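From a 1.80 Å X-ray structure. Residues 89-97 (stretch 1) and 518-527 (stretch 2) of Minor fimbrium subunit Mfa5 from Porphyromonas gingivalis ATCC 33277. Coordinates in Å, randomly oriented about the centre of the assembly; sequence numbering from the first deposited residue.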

# COMPACT_ATOMS: atom_id res chain seq x y z
N PRO A 89 3.43 3.74 -0.77
CA PRO A 89 4.81 4.03 -0.34
C PRO A 89 5.41 2.86 0.40
O PRO A 89 4.73 2.17 1.16
N VAL A 90 6.71 2.68 0.17
CA VAL A 90 7.50 1.64 0.80
C VAL A 90 8.75 2.29 1.38
O VAL A 90 9.37 3.13 0.73
N ALA A 91 9.18 1.83 2.55
CA ALA A 91 10.42 2.31 3.15
C ALA A 91 11.10 1.13 3.83
O ALA A 91 10.43 0.17 4.25
N VAL A 92 12.42 1.21 3.93
CA VAL A 92 13.18 0.12 4.54
C VAL A 92 13.99 0.69 5.69
O VAL A 92 14.34 1.86 5.69
N ASP A 93 14.28 -0.16 6.67
CA ASP A 93 15.10 0.23 7.81
C ASP A 93 15.87 -1.01 8.26
O ASP A 93 15.45 -2.15 8.05
N LYS A 94 16.97 -0.76 8.95
CA LYS A 94 17.84 -1.83 9.41
C LYS A 94 18.58 -1.29 10.63
O LYS A 94 18.99 -0.14 10.64
N TYR A 95 18.73 -2.14 11.65
CA TYR A 95 19.48 -1.71 12.82
C TYR A 95 19.99 -2.93 13.57
O TYR A 95 19.42 -4.02 13.50
N ALA A 96 21.07 -2.70 14.32
CA ALA A 96 21.70 -3.72 15.15
C ALA A 96 21.50 -3.34 16.61
O ALA A 96 21.94 -2.26 17.03
N VAL A 97 20.88 -4.22 17.38
CA VAL A 97 20.62 -3.95 18.79
C VAL A 97 21.59 -4.79 19.62
O VAL A 97 21.58 -6.02 19.52
N GLN A 518 13.91 -0.48 -6.29
CA GLN A 518 15.05 -0.83 -5.44
C GLN A 518 15.24 0.18 -4.33
O GLN A 518 15.14 1.38 -4.57
N LEU A 519 15.49 -0.32 -3.13
CA LEU A 519 15.73 0.50 -1.96
C LEU A 519 16.90 -0.11 -1.20
O LEU A 519 16.99 -1.32 -1.04
N ILE A 520 17.81 0.74 -0.75
CA ILE A 520 19.02 0.29 -0.07
C ILE A 520 18.84 0.50 1.42
O ILE A 520 18.41 1.58 1.87
N PHE A 521 19.13 -0.53 2.20
CA PHE A 521 18.99 -0.43 3.64
C PHE A 521 20.12 0.39 4.27
O PHE A 521 21.24 0.40 3.76
N PRO A 522 19.85 1.02 5.40
CA PRO A 522 20.92 1.63 6.20
C PRO A 522 21.93 0.60 6.70
O PRO A 522 21.68 -0.60 6.70
N ARG A 523 23.07 1.11 7.14
CA ARG A 523 24.24 0.29 7.47
C ARG A 523 24.59 0.40 8.95
O ARG A 523 25.23 1.38 9.36
N PRO A 524 24.21 -0.57 9.77
CA PRO A 524 24.60 -0.54 11.18
C PRO A 524 26.11 -0.64 11.37
O PRO A 524 26.82 -1.31 10.60
N THR A 525 26.59 -0.01 12.42
CA THR A 525 28.02 -0.07 12.74
C THR A 525 28.18 -0.38 14.21
O THR A 525 27.43 0.15 15.04
N VAL A 526 29.18 -1.20 14.55
CA VAL A 526 29.31 -1.70 15.91
C VAL A 526 30.79 -1.73 16.30
O VAL A 526 31.68 -1.92 15.46
N LYS A 527 31.03 -1.52 17.59
CA LYS A 527 32.34 -1.76 18.21
C LYS A 527 32.22 -2.87 19.25
O LYS A 527 31.24 -2.94 20.00

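Strand 90-97 and strand 518-520 run roughly parallel, their axes 28° apart, and no direct hydrogen bond joins the two stretches; the direct contact is mostly side-chain packing. At its apolar centre, Val 92 (chi1 m) points toward stretch 2 and lies over one face of the Phe 521 ring: its CB sits 3.8 Å from the centroid of that ring, 21° off the normal, a CH-pi contact, and 3.5 Å from Phe 521 CE1. The CB of Phe 521 leaves the backbone sideways, but chi1 m and chi2 -100° bring the ring up to stretch 1, where Asp 93 O meets its edge, 3.4 Å from Phe 521 CD1. Toward the start of the strand, Leu 519 (chi1 m, chi2 t) places its CD1 3.9 Å from Val 90 CG1 (Val 90 chi1 t) and 4.0 Å from Val 92 CG1, so one methyl touches both valines. At the other end the small Ala 96 points inward, its CB 3.8 Å from Pro 524 CB and 4.2 Å from CG1 of Val 526 (chi1 m). Strand alternation turns the CB atoms of Ala 91, Asp 93, Tyr 95 and Val 97 away from stretch 2.

Lys 94 carries the contact from apolar to polar. With all four chi angles t, its extended chain runs along the prolines: CE lies 3.7 Å from Pro 524 CD, and CD lies 3.4 Å from Pro 522 O. Its NZ donates to water 1 (2.9 Å from NZ to the water O), which donates to Pro 522 O (2.8 Å from the water O), bridging the stretches. Lys 94 is bonded covalently to a group elsewhere in the structure. Asp 93 (chi1 t) brings OD1 back to 3.6 Å from Pro 522 CG, and OD1 accepts a weak hydrogen bond from Lys 94 N at 2.9 Å.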

# COMPACT_ATOMS: atom_id res chain seq x y z
CB PRO A 89 4.67 5.25 0.57
CG PRO A 89 3.38 5.94 0.04
CD PRO A 89 2.49 4.76 -0.27
CB VAL A 90 7.90 0.54 -0.22
CG1 VAL A 90 8.81 -0.50 0.42
CG2 VAL A 90 6.65 -0.11 -0.80
CB ALA A 91 10.17 3.44 4.15
CB VAL A 92 14.11 -0.58 3.53
CG1 VAL A 92 13.29 -1.23 2.42
CG2 VAL A 92 15.16 0.41 2.99
CB ASP A 93 14.26 0.78 8.95
CG ASP A 93 15.07 1.62 9.94
OD1 ASP A 93 16.23 2.01 9.64
OD2 ASP A 93 14.54 1.87 11.03
CB LYS A 94 18.81 -2.26 8.31
CG LYS A 94 19.79 -3.37 8.72
CD LYS A 94 20.71 -3.73 7.57
CE LYS A 94 21.78 -4.72 8.04
NZ LYS A 94 22.92 -4.74 7.09
CB TYR A 95 18.62 -0.84 13.74
CG TYR A 95 17.19 -1.35 13.87
CD1 TYR A 95 16.87 -2.32 14.80
CD2 TYR A 95 16.18 -0.86 13.05
CE1 TYR A 95 15.58 -2.80 14.92
CE2 TYR A 95 14.88 -1.32 13.18
CZ TYR A 95 14.59 -2.29 14.12
OH TYR A 95 13.31 -2.77 14.26
CB ALA A 96 23.18 -3.85 14.83
CB VAL A 97 19.16 -4.25 19.18
CG1 VAL A 97 18.93 -3.91 20.66
CG2 VAL A 97 18.19 -3.47 18.27
CB GLN A 518 16.33 -0.93 -6.28
CG GLN A 518 16.36 -2.16 -7.18
CD GLN A 518 17.68 -2.30 -7.92
OE1 GLN A 518 18.72 -1.84 -7.45
NE2 GLN A 518 17.65 -2.95 -9.08
CB LEU A 519 14.52 0.57 -1.05
CG LEU A 519 13.31 1.41 -1.51
CD1 LEU A 519 12.18 1.14 -0.56
CD2 LEU A 519 13.68 2.86 -1.53
CB ILE A 520 20.27 1.02 -0.60
CG1 ILE A 520 20.50 0.63 -2.06
CG2 ILE A 520 21.51 0.67 0.24
CD1 ILE A 520 21.70 1.28 -2.69
CB PHE A 521 19.00 -1.82 4.28
CG PHE A 521 17.77 -2.63 4.05
CD1 PHE A 521 16.79 -2.72 5.03
CD2 PHE A 521 17.58 -3.32 2.86
CE1 PHE A 521 15.64 -3.50 4.82
CE2 PHE A 521 16.45 -4.07 2.65
CZ PHE A 521 15.47 -4.15 3.63
CB PRO A 522 20.17 2.25 7.39
CG PRO A 522 18.72 2.19 7.06
CD PRO A 522 18.53 1.12 6.05
CB ARG A 523 25.43 0.73 6.61
CG ARG A 523 25.27 0.46 5.10
CD ARG A 523 25.94 -0.84 4.69
NE ARG A 523 27.41 -0.73 4.74
CZ ARG A 523 28.16 -0.19 3.79
NH1 ARG A 523 27.59 0.30 2.70
NH2 ARG A 523 29.47 -0.11 3.93
CB PRO A 524 23.88 -1.76 11.79
CG PRO A 524 22.78 -2.11 10.80
CD PRO A 524 23.38 -1.76 9.47
CB THR A 525 28.74 1.24 12.40
OG1 THR A 525 28.19 2.33 13.13
CG2 THR A 525 28.66 1.54 10.93
CB VAL A 526 28.70 -3.10 16.12
CG1 VAL A 526 27.21 -3.11 15.78
CG2 VAL A 526 29.42 -4.13 15.30
CB LYS A 527 32.86 -0.47 18.86
CG LYS A 527 33.12 0.65 17.86
CD LYS A 527 33.46 1.99 18.53
CE LYS A 527 33.56 3.09 17.47
NZ LYS A 527 33.80 4.43 18.03
O HOH W 1 22.94 -2.53 5.16